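Local coordinates for protein NAD-dependent aldehyde dehydrogenase (Sinorhizobium meliloti, PDB 3U4J) that probably oxidises aldehydes with NAD or NADP as electron acceptor, as a tetrameric member of the aldehyde dehydrogenase family, at residues G122-C127 and F173-A178; G275-F280 and S433-N438; E368-G373 and V388-T393; T426-S431 and K472-G477. All coordinates share one frame; numbering follows the deposited sequence.

Contact 2 is the buried core element of the set, two parallel strands joined by straight backbone bonds, and contact 3 lies in the same mixed sheet, where an antiparallel strand pair leaves leucines and a glutamate partly or fully exposed. Their centres are about 20 Å apart, and contact 3 is nested within the chain excursion that contact 2 closes. Contact 1, nearest the middle of the chain, relies instead on apolar helix-to-helix packing, with one water bridging a glutamate to a backbone N-H beside it. Contact 4 is a loop contact carried by lysines, a glutamate and a serine; it touches contact 2 directly, since residues 426-431 run into the strand that begins at Ser431.

Contact 1. Residues G122-C127 and F173-A178; sequences GEIGFC and FPFIIA
The sulfur of Cys127 projects between two adjacent side chains of the neighbouring helix, the ring of Phe175 and the branch of Ile176. Its SG lies 3.3 Å from Phe175 CD2, an oblique sulfur-aromatic approach, and 3.7 Å from Ile176 CD1. Ile124 adds a second bump on the Phe175 ring: its terminal CD1 comes to 3.7 Å from Phe175 CD2, the two side chains crossing almost at right angles. Ile176 returns the fit. Its CG1 stands beside its backbone N (chi1 -74°), next to the Glu123 side chain, which carries CD1 to 3.5 Å from Phe126 CD2. Here helices 117-138 and 174-187 of the aldehyde dehydrogenase fold run almost parallel, their short segments inclined by 11° with axes 9.3 Å apart, and Ile98 and Leu207 from further helices also pack on Phe175. The Glu123 carboxylate lies at the edge of the Phe173 ring, its plane turned 47° from that of the ring, with OE2 3.4 Å from Phe173 CE1. Lys115 forms a salt bridge with OE1, and Gln119 hydrogen-bonds to OE2. OE1 also accepts from a water that in turn accepts from Ile176 N in the first turn of its helix. An alanine at Glu123 would probably leave that water without this acceptor, Lys115 without its carboxylate mate, and a gap beside Ile176 CG1 and the Phe173 edge.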
# COMPACT_ATOMS: atom_id res chain seq x y z
N GLY A 122 -29.52 -16.21 -2.63
CA GLY A 122 -28.71 -15.00 -2.37
C GLY A 122 -27.25 -15.32 -2.09
O GLY A 122 -26.34 -14.60 -2.54
N GLU A 123 -27.01 -16.39 -1.34
CA GLU A 123 -25.62 -16.84 -1.11
C GLU A 123 -24.84 -17.24 -2.37
O GLU A 123 -23.66 -16.93 -2.49
CB GLU A 123 -25.58 -17.96 -0.09
CG GLU A 123 -25.83 -17.46 1.30
CD GLU A 123 -25.81 -18.58 2.34
OE1 GLU A 123 -25.29 -19.71 2.05
OE2 GLU A 123 -26.33 -18.33 3.45
N ILE A 124 -25.49 -17.97 -3.27
CA ILE A 124 -24.84 -18.38 -4.52
C ILE A 124 -24.44 -17.13 -5.30
O ILE A 124 -23.34 -17.05 -5.82
CB ILE A 124 -25.76 -19.27 -5.41
CG1 ILE A 124 -26.27 -20.49 -4.63
CG2 ILE A 124 -25.03 -19.72 -6.71
CD1 ILE A 124 -25.15 -21.37 -3.94
N GLY A 125 -25.35 -16.15 -5.39
CA GLY A 125 -25.05 -14.86 -6.03
C GLY A 125 -23.88 -14.14 -5.38
O GLY A 125 -23.00 -13.59 -6.06
N PHE A 126 -23.87 -14.12 -4.06
CA PHE A 126 -22.73 -13.58 -3.32
C PHE A 126 -21.41 -14.32 -3.63
O PHE A 126 -20.36 -13.71 -3.79
CB PHE A 126 -23.03 -13.60 -1.83
CG PHE A 126 -22.05 -12.79 -1.02
CD1 PHE A 126 -22.15 -11.40 -0.97
CD2 PHE A 126 -21.03 -13.42 -0.31
CE1 PHE A 126 -21.24 -10.65 -0.20
CE2 PHE A 126 -20.12 -12.69 0.43
CZ PHE A 126 -20.22 -11.30 0.49
N CYS A 127 -21.48 -15.64 -3.73
CA CYS A 127 -20.29 -16.42 -4.07
C CYS A 127 -19.77 -16.08 -5.45
O CYS A 127 -18.56 -16.03 -5.66
CB CYS A 127 -20.58 -17.91 -4.01
SG CYS A 127 -20.76 -18.46 -2.31
N PHE A 173 -22.07 -23.01 6.05
CA PHE A 173 -22.02 -22.17 4.83
C PHE A 173 -21.04 -22.79 3.83
O PHE A 173 -19.97 -22.23 3.57
CB PHE A 173 -21.56 -20.74 5.15
CG PHE A 173 -22.50 -19.98 6.04
CD1 PHE A 173 -23.62 -19.36 5.51
CD2 PHE A 173 -22.23 -19.86 7.39
CE1 PHE A 173 -24.50 -18.62 6.35
CE2 PHE A 173 -23.09 -19.15 8.25
CZ PHE A 173 -24.22 -18.52 7.72
N PRO A 174 -21.38 -23.95 3.28
CA PRO A 174 -20.35 -24.66 2.52
C PRO A 174 -19.90 -23.90 1.29
O PRO A 174 -18.69 -23.79 1.06
CB PRO A 174 -21.03 -25.96 2.10
CG PRO A 174 -22.16 -26.13 3.08
CD PRO A 174 -22.63 -24.71 3.33
N PHE A 175 -20.83 -23.35 0.52
CA PHE A 175 -20.44 -22.73 -0.74
C PHE A 175 -19.72 -21.42 -0.46
O PHE A 175 -18.72 -21.08 -1.12
CB PHE A 175 -21.65 -22.53 -1.67
CG PHE A 175 -21.27 -22.45 -3.15
CD1 PHE A 175 -20.74 -23.56 -3.81
CD2 PHE A 175 -21.49 -21.29 -3.88
CE1 PHE A 175 -20.44 -23.52 -5.17
CE2 PHE A 175 -21.16 -21.23 -5.27
CZ PHE A 175 -20.65 -22.32 -5.90
N ILE A 176 -20.23 -20.68 0.53
CA ILE A 176 -19.64 -19.40 0.90
C ILE A 176 -18.20 -19.56 1.33
O ILE A 176 -17.32 -18.83 0.85
CB ILE A 176 -20.46 -18.68 2.00
CG1 ILE A 176 -21.75 -18.11 1.39
CG2 ILE A 176 -19.62 -17.61 2.68
CD1 ILE A 176 -21.63 -16.68 0.87
N ILE A 177 -17.96 -20.50 2.24
CA ILE A 177 -16.62 -20.64 2.80
C ILE A 177 -15.64 -21.12 1.73
O ILE A 177 -14.51 -20.65 1.68
CB ILE A 177 -16.63 -21.45 4.13
CG1 ILE A 177 -17.38 -20.57 5.18
CG2 ILE A 177 -15.21 -21.66 4.67
CD1 ILE A 177 -17.99 -21.31 6.32
N ALA A 178 -16.08 -22.03 0.87
CA ALA A 178 -15.22 -22.43 -0.26
C ALA A 178 -14.84 -21.19 -1.10
O ALA A 178 -13.66 -20.99 -1.46
CB ALA A 178 -15.92 -23.45 -1.11
O HOH W 1 -23.02 -21.40 1.65

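Contact 2. Residues G275-F280 and S433-N438; sequences GPQIVF and SVWSTN
The indole of Trp435 has two carbonyl oxygens at its edge, Gln277 OE1 and Ile278 O, while Val279 CG2 approaches obliquely at 4.1 Å from Trp435 CD1. The Phe280 ring likewise has Trp435 O and Val434 CG1 at its edge, near its plane. These groups flank a pair in the parallel part of a mixed sheet, where strand 275-279 lies between 307-313 and 431-435, and helix 285-297 makes the beta-alpha-beta crossover from 275-279 to 307-313. Gln277 is opposite Ser433, Ile278 opposite Val434 and Val279 opposite Trp435. Four backbone bonds join them: Ser433 N to Pro276 O, Ile278 N to Ser433 O, Trp435 N to Ile278 O, and Phe280 N to Trp435 O. The third is the shortest at 2.7 Å.

Gln277, Val279, Ser433 and Trp435 share the face toward the crossover helix, where Ala288 packs on both Val279 and Trp435; Pro501 of a neighbouring subunit also packs on Trp435. On the other face, Val434 CG1 lies 3.7 Å from Phe280 CE2. Beyond the strand, Ser436 OG accepts from Asn438 N in an ST turn and is also hydrogen-bonded to Asp282. The Gln277 amide is held at both ends, NE2 by Gly291 O. Trp435 CG stands beside its backbone N (chi1 -61°), directing NE1 to Gln277 OE1 at 2.7 Å, the donor 36° above the amide carbonyl plane but the oxygen almost within the plane of the indole.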
# COMPACT_ATOMS: atom_id res chain seq x y z
N GLY A 275 -20.54 -13.73 19.70
CA GLY A 275 -20.54 -12.33 19.34
C GLY A 275 -21.68 -11.57 20.01
O GLY A 275 -22.83 -12.03 20.03
N PRO A 276 -21.37 -10.40 20.55
CA PRO A 276 -22.39 -9.55 21.15
C PRO A 276 -22.91 -8.51 20.17
O PRO A 276 -22.17 -8.03 19.32
CB PRO A 276 -21.62 -8.87 22.29
CG PRO A 276 -20.20 -8.77 21.78
CD PRO A 276 -20.00 -9.87 20.76
N GLN A 277 -24.19 -8.17 20.27
CA GLN A 277 -24.69 -6.91 19.74
C GLN A 277 -25.00 -5.98 20.91
O GLN A 277 -25.73 -6.35 21.84
CB GLN A 277 -25.94 -7.12 18.90
CG GLN A 277 -25.74 -8.07 17.72
CD GLN A 277 -26.65 -7.74 16.56
OE1 GLN A 277 -26.52 -6.69 15.94
NE2 GLN A 277 -27.57 -8.67 16.23
N ILE A 278 -24.46 -4.76 20.85
CA ILE A 278 -24.62 -3.79 21.94
C ILE A 278 -25.57 -2.74 21.41
O ILE A 278 -25.30 -2.15 20.36
CB ILE A 278 -23.29 -3.08 22.31
CG1 ILE A 278 -22.22 -4.08 22.80
CG2 ILE A 278 -23.54 -2.05 23.45
CD1 ILE A 278 -21.79 -5.11 21.77
N VAL A 279 -26.68 -2.55 22.12
CA VAL A 279 -27.70 -1.61 21.74
C VAL A 279 -27.80 -0.53 22.82
O VAL A 279 -28.21 -0.78 23.98
CB VAL A 279 -29.06 -2.27 21.52
CG1 VAL A 279 -30.07 -1.26 20.93
CG2 VAL A 279 -28.91 -3.46 20.59
N PHE A 280 -27.37 0.66 22.42
CA PHE A 280 -27.42 1.82 23.30
C PHE A 280 -28.76 2.47 23.24
O PHE A 280 -29.48 2.35 22.24
CB PHE A 280 -26.31 2.82 22.91
CG PHE A 280 -24.97 2.37 23.34
CD1 PHE A 280 -24.54 2.59 24.64
CD2 PHE A 280 -24.13 1.69 22.46
CE1 PHE A 280 -23.27 2.17 25.05
CE2 PHE A 280 -22.87 1.26 22.86
CZ PHE A 280 -22.43 1.52 24.15
N SER A 433 -21.39 -6.19 17.06
CA SER A 433 -22.08 -5.04 16.51
C SER A 433 -22.36 -4.03 17.60
O SER A 433 -22.70 -4.42 18.72
CB SER A 433 -23.44 -5.45 15.95
OG SER A 433 -23.30 -6.21 14.78
N VAL A 434 -22.29 -2.75 17.25
CA VAL A 434 -22.71 -1.64 18.12
C VAL A 434 -23.83 -0.87 17.41
O VAL A 434 -23.69 -0.50 16.22
CB VAL A 434 -21.53 -0.70 18.48
CG1 VAL A 434 -22.03 0.51 19.29
CG2 VAL A 434 -20.50 -1.46 19.29
N TRP A 435 -24.95 -0.70 18.11
CA TRP A 435 -26.06 0.12 17.63
C TRP A 435 -26.19 1.41 18.45
O TRP A 435 -26.44 1.36 19.65
CB TRP A 435 -27.38 -0.67 17.67
CG TRP A 435 -27.39 -1.93 16.78
CD1 TRP A 435 -26.82 -3.12 17.07
CD2 TRP A 435 -28.00 -2.07 15.49
NE1 TRP A 435 -27.04 -4.02 16.03
CE2 TRP A 435 -27.77 -3.40 15.05
CE3 TRP A 435 -28.74 -1.21 14.66
CZ2 TRP A 435 -28.23 -3.89 13.82
CZ3 TRP A 435 -29.21 -1.69 13.45
CH2 TRP A 435 -28.94 -3.02 13.03
N SER A 436 -25.98 2.56 17.80
CA SER A 436 -26.00 3.87 18.47
C SER A 436 -26.03 4.95 17.40
O SER A 436 -25.51 4.74 16.30
CB SER A 436 -24.78 4.05 19.38
OG SER A 436 -24.73 5.38 19.90
N THR A 437 -26.64 6.10 17.69
CA THR A 437 -26.65 7.23 16.74
C THR A 437 -25.57 8.24 17.14
O THR A 437 -25.44 9.30 16.52
CB THR A 437 -28.01 7.96 16.76
OG1 THR A 437 -28.42 8.12 18.14
CG2 THR A 437 -29.06 7.19 15.97
N ASN A 438 -24.81 7.92 18.19
CA ASN A 438 -23.84 8.85 18.77
C ASN A 438 -22.44 8.59 18.20
O ASN A 438 -21.93 7.48 18.35
CB ASN A 438 -23.81 8.65 20.30
CG ASN A 438 -22.97 9.71 21.03
OD1 ASN A 438 -23.51 10.56 21.77
ND2 ASN A 438 -21.65 9.65 20.88

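Contact 3. Residues E368-G373 and V388-T393; sequences ELLLGG and VFAGVT
Glu368 and Ala390 exchange two backbone hydrogen bonds, Ala390 N to Glu368 O at 2.8 Å and Glu368 N to Ala390 O at 2.9 Å, as an antiparallel hydrogen-bonded pair. Leu369 and Phe389 form the adjoining non-hydrogen-bonded pair. The register then slips by one residue: Val388 O accepts from Leu370 N, while Val388 N donates to Leu371 O at 3.2 Å, from 39° above that carbonyl plane. This is a beta bulge where strand 368-371 joins strand 383-390 of the mixed sheet, itself parallel to 407-413.

Packing differs between the two faces. On one, Phe389 CG stands beside its backbone N (chi1 -77°), bringing the ring under Leu369 CD2, which lies 4.1 Å from its plane and displaced toward the rim; Ile398 touches Phe389 from a nearby helix. On the other, Leu370 CD1 comes to 3.6 Å from Ala390 CB, and Glu368 OE2 lies 3.7 Å from the same methyl. The Leu371 and Val388 CB atoms also meet here, and Met321 of helix 317-330 packs against Leu370 and Val388. Four main-chain bonds thus set the register with little dependence on side-chain identity, while the leucines, Phe389 and Ala390 cover the two faces and the Glu368 carboxylate lies on the more exposed strand.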
# COMPACT_ATOMS: atom_id res chain seq x y z
N GLU A 368 -34.42 -16.42 32.29
CA GLU A 368 -35.86 -16.38 32.04
C GLU A 368 -36.17 -16.66 30.57
O GLU A 368 -35.77 -15.89 29.68
CB GLU A 368 -36.40 -15.02 32.48
CG GLU A 368 -37.91 -14.83 32.34
CD GLU A 368 -38.29 -13.35 32.41
OE1 GLU A 368 -39.50 -13.04 32.43
OE2 GLU A 368 -37.38 -12.50 32.40
N LEU A 369 -36.85 -17.78 30.31
CA LEU A 369 -37.19 -18.19 28.95
C LEU A 369 -38.37 -17.35 28.50
O LEU A 369 -39.46 -17.46 29.06
CB LEU A 369 -37.64 -19.65 28.92
CG LEU A 369 -37.27 -20.60 27.75
CD1 LEU A 369 -38.31 -21.74 27.54
CD2 LEU A 369 -36.94 -19.91 26.43
N LEU A 370 -38.17 -16.54 27.47
CA LEU A 370 -39.24 -15.66 26.99
C LEU A 370 -39.98 -16.23 25.78
O LEU A 370 -41.13 -15.86 25.51
CB LEU A 370 -38.70 -14.27 26.66
CG LEU A 370 -38.10 -13.45 27.80
CD1 LEU A 370 -37.69 -12.06 27.29
CD2 LEU A 370 -39.09 -13.32 28.96
N LEU A 371 -39.34 -17.16 25.07
CA LEU A 371 -39.81 -17.59 23.76
C LEU A 371 -39.08 -18.86 23.38
O LEU A 371 -37.90 -19.00 23.65
CB LEU A 371 -39.48 -16.47 22.75
CG LEU A 371 -40.17 -16.19 21.40
CD1 LEU A 371 -39.26 -16.34 20.16
CD2 LEU A 371 -41.54 -16.83 21.22
N GLY A 372 -39.80 -19.80 22.76
CA GLY A 372 -39.18 -20.95 22.12
C GLY A 372 -38.74 -22.04 23.08
O GLY A 372 -39.46 -22.38 24.00
N GLY A 373 -37.57 -22.61 22.83
CA GLY A 373 -36.99 -23.55 23.77
C GLY A 373 -37.46 -24.99 23.59
O GLY A 373 -37.34 -25.80 24.53
N VAL A 388 -35.48 -17.04 22.96
CA VAL A 388 -34.91 -15.86 23.63
C VAL A 388 -34.86 -16.06 25.15
O VAL A 388 -35.87 -16.44 25.77
CB VAL A 388 -35.72 -14.59 23.32
CG1 VAL A 388 -35.14 -13.40 24.08
CG2 VAL A 388 -35.76 -14.33 21.81
N PHE A 389 -33.69 -15.85 25.74
CA PHE A 389 -33.52 -15.80 27.20
C PHE A 389 -33.26 -14.37 27.67
O PHE A 389 -32.51 -13.61 27.04
CB PHE A 389 -32.34 -16.64 27.66
CG PHE A 389 -32.60 -18.11 27.69
CD1 PHE A 389 -33.35 -18.69 28.74
CD2 PHE A 389 -32.06 -18.95 26.71
CE1 PHE A 389 -33.56 -20.10 28.80
CE2 PHE A 389 -32.26 -20.34 26.75
CZ PHE A 389 -33.02 -20.93 27.81
N ALA A 390 -33.89 -14.01 28.79
CA ALA A 390 -33.66 -12.73 29.43
C ALA A 390 -33.02 -13.00 30.78
O ALA A 390 -33.00 -14.14 31.25
CB ALA A 390 -34.96 -11.99 29.60
N GLY A 391 -32.48 -11.96 31.42
CA GLY A 391 -31.90 -12.13 32.76
C GLY A 391 -30.64 -12.98 32.78
O GLY A 391 -30.32 -13.63 33.77
N VAL A 392 -29.92 -12.98 31.67
CA VAL A 392 -28.73 -13.80 31.59
C VAL A 392 -27.58 -13.05 32.28
O VAL A 392 -27.46 -11.83 32.16
CB VAL A 392 -28.40 -14.21 30.14
CG1 VAL A 392 -27.20 -15.15 30.11
CG2 VAL A 392 -29.63 -14.89 29.49
N THR A 393 -26.78 -13.76 33.06
CA THR A 393 -25.65 -13.17 33.74
C THR A 393 -24.41 -13.88 33.19
O THR A 393 -24.51 -15.03 32.73
CB THR A 393 -25.78 -13.34 35.26
OG1 THR A 393 -25.97 -14.73 35.55
CG2 THR A 393 -26.99 -12.57 35.80

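Contact 4. Residues T426-S431 and K472-G477; sequences TEFGLS and KKSGLG
Lys472 folds its side chain along the backbone of residues 426-428, with CB 3.3 Å from Glu427 O and CE 3.5 Å from Phe428 O. A bend at chi3 (-114°) turns CE and NZ in toward the Thr426 carbonyl, and at the tip NZ donates to Thr426 O at 2.8 Å. Thr426 is also fixed through its hydroxyl, OG1 accepting from Phe428 N in an ST turn. The next residue, Lys473, keeps an extended chain that runs alongside Glu427, pointing the same way. Its NZ forms a salt bridge with Glu427 OE1 at 2.7 Å, meeting that oxygen nearly along the C-O axis, and its backbone N donates to Glu427 O.

Together these bonds join the loop leading from helix 416-424 into strand 431-435 to the segment that enters the short strand 475-476. That strand pairs with 266-270 of the other mixed sheet, so the contact lies where the two sheet systems of the aldehyde dehydrogenase fold approach one another; Val264 of a neighbouring subunit packs on Lys473. A methionine in place of Lys472 would probably leave Thr426 O without this charged donor and the turn less firmly held against residues 472-474.

Ser474 supplies the more buried bond. With OG anti to its carbonyl carbon (chi1 -72°), the hydroxyl is directed at Gly429, where it accepts from Gly429 N at 2.9 Å, while also being hydrogen-bonded to Gly272 O. The same oxygen lies at the edge of the Phe428 ring, near its plane, and Leu430 CB packs 3.6 Å from Ser474 CB.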
# COMPACT_ATOMS: atom_id res chain seq x y z
N THR A 426 -15.00 -12.74 27.18
CA THR A 426 -15.19 -13.97 26.44
C THR A 426 -13.81 -14.45 26.03
O THR A 426 -12.88 -13.64 25.90
CB THR A 426 -16.09 -13.72 25.21
OG1 THR A 426 -16.12 -14.89 24.38
CG2 THR A 426 -15.57 -12.51 24.38
N GLU A 427 -13.64 -15.76 25.85
CA GLU A 427 -12.41 -16.24 25.21
C GLU A 427 -12.42 -16.06 23.68
O GLU A 427 -11.39 -16.21 23.02
CB GLU A 427 -12.14 -17.71 25.60
CG GLU A 427 -11.83 -17.89 27.09
CD GLU A 427 -11.54 -19.33 27.48
OE1 GLU A 427 -10.92 -20.07 26.68
OE2 GLU A 427 -11.93 -19.71 28.61
N PHE A 428 -13.60 -15.74 23.14
CA PHE A 428 -13.81 -15.60 21.69
C PHE A 428 -13.55 -14.16 21.26
O PHE A 428 -13.40 -13.27 22.10
CB PHE A 428 -15.25 -15.94 21.32
CG PHE A 428 -15.63 -17.39 21.52
CD1 PHE A 428 -15.10 -18.39 20.70
CD2 PHE A 428 -16.57 -17.74 22.49
CE1 PHE A 428 -15.49 -19.73 20.86
CE2 PHE A 428 -16.96 -19.08 22.67
CZ PHE A 428 -16.42 -20.08 21.85
N GLY A 429 -13.57 -13.92 19.95
CA GLY A 429 -13.26 -12.59 19.45
C GLY A 429 -13.53 -12.48 17.96
O GLY A 429 -12.76 -11.84 17.23
N LEU A 430 -14.62 -13.08 17.51
CA LEU A 430 -14.87 -13.12 16.07
C LEU A 430 -15.61 -11.87 15.59
O LEU A 430 -15.11 -11.14 14.73
CB LEU A 430 -15.60 -14.39 15.62
CG LEU A 430 -15.66 -14.56 14.09
CD1 LEU A 430 -14.27 -14.46 13.42
CD2 LEU A 430 -16.34 -15.90 13.68
N SER A 431 -16.80 -11.63 16.14
CA SER A 431 -17.61 -10.53 15.67
C SER A 431 -18.25 -9.70 16.79
O SER A 431 -18.28 -10.13 17.94
CB SER A 431 -18.70 -11.07 14.74
OG SER A 431 -19.72 -11.70 15.48
N LYS A 472 -8.23 -13.49 19.53
CA LYS A 472 -8.30 -14.45 20.64
C LYS A 472 -8.52 -15.86 20.10
O LYS A 472 -7.88 -16.23 19.13
CB LYS A 472 -9.41 -14.02 21.62
CG LYS A 472 -9.08 -12.65 22.28
CD LYS A 472 -9.80 -12.51 23.60
CE LYS A 472 -10.80 -11.44 23.54
NZ LYS A 472 -11.64 -11.40 24.77
N LYS A 473 -9.44 -16.64 20.67
CA LYS A 473 -9.60 -18.02 20.21
C LYS A 473 -10.49 -18.19 18.96
O LYS A 473 -10.77 -19.35 18.57
CB LYS A 473 -10.08 -18.92 21.36
CG LYS A 473 -9.03 -19.08 22.45
CD LYS A 473 -9.44 -20.13 23.48
CE LYS A 473 -8.35 -20.31 24.54
NZ LYS A 473 -8.79 -21.34 25.52
N SER A 474 -10.91 -17.09 18.34
CA SER A 474 -11.78 -17.16 17.17
C SER A 474 -11.07 -17.32 15.83
O SER A 474 -11.72 -17.56 14.80
CB SER A 474 -12.72 -15.97 17.12
OG SER A 474 -13.70 -16.13 18.14
N GLY A 475 -9.75 -17.20 15.82
CA GLY A 475 -9.06 -17.55 14.58
C GLY A 475 -7.63 -17.11 14.53
O GLY A 475 -7.14 -16.48 15.48
N LEU A 476 -6.98 -17.46 13.42
CA LEU A 476 -5.62 -17.04 13.10
C LEU A 476 -5.58 -16.68 11.63
O LEU A 476 -5.99 -17.48 10.79
CB LEU A 476 -4.62 -18.19 13.34
CG LEU A 476 -4.43 -18.63 14.80
CD1 LEU A 476 -3.50 -19.83 14.85
CD2 LEU A 476 -3.84 -17.47 15.63
N GLY A 477 -5.08 -15.49 11.32
CA GLY A 477 -5.02 -15.07 9.91
C GLY A 477 -6.17 -14.15 9.52
O GLY A 477 -7.12 -13.96 10.29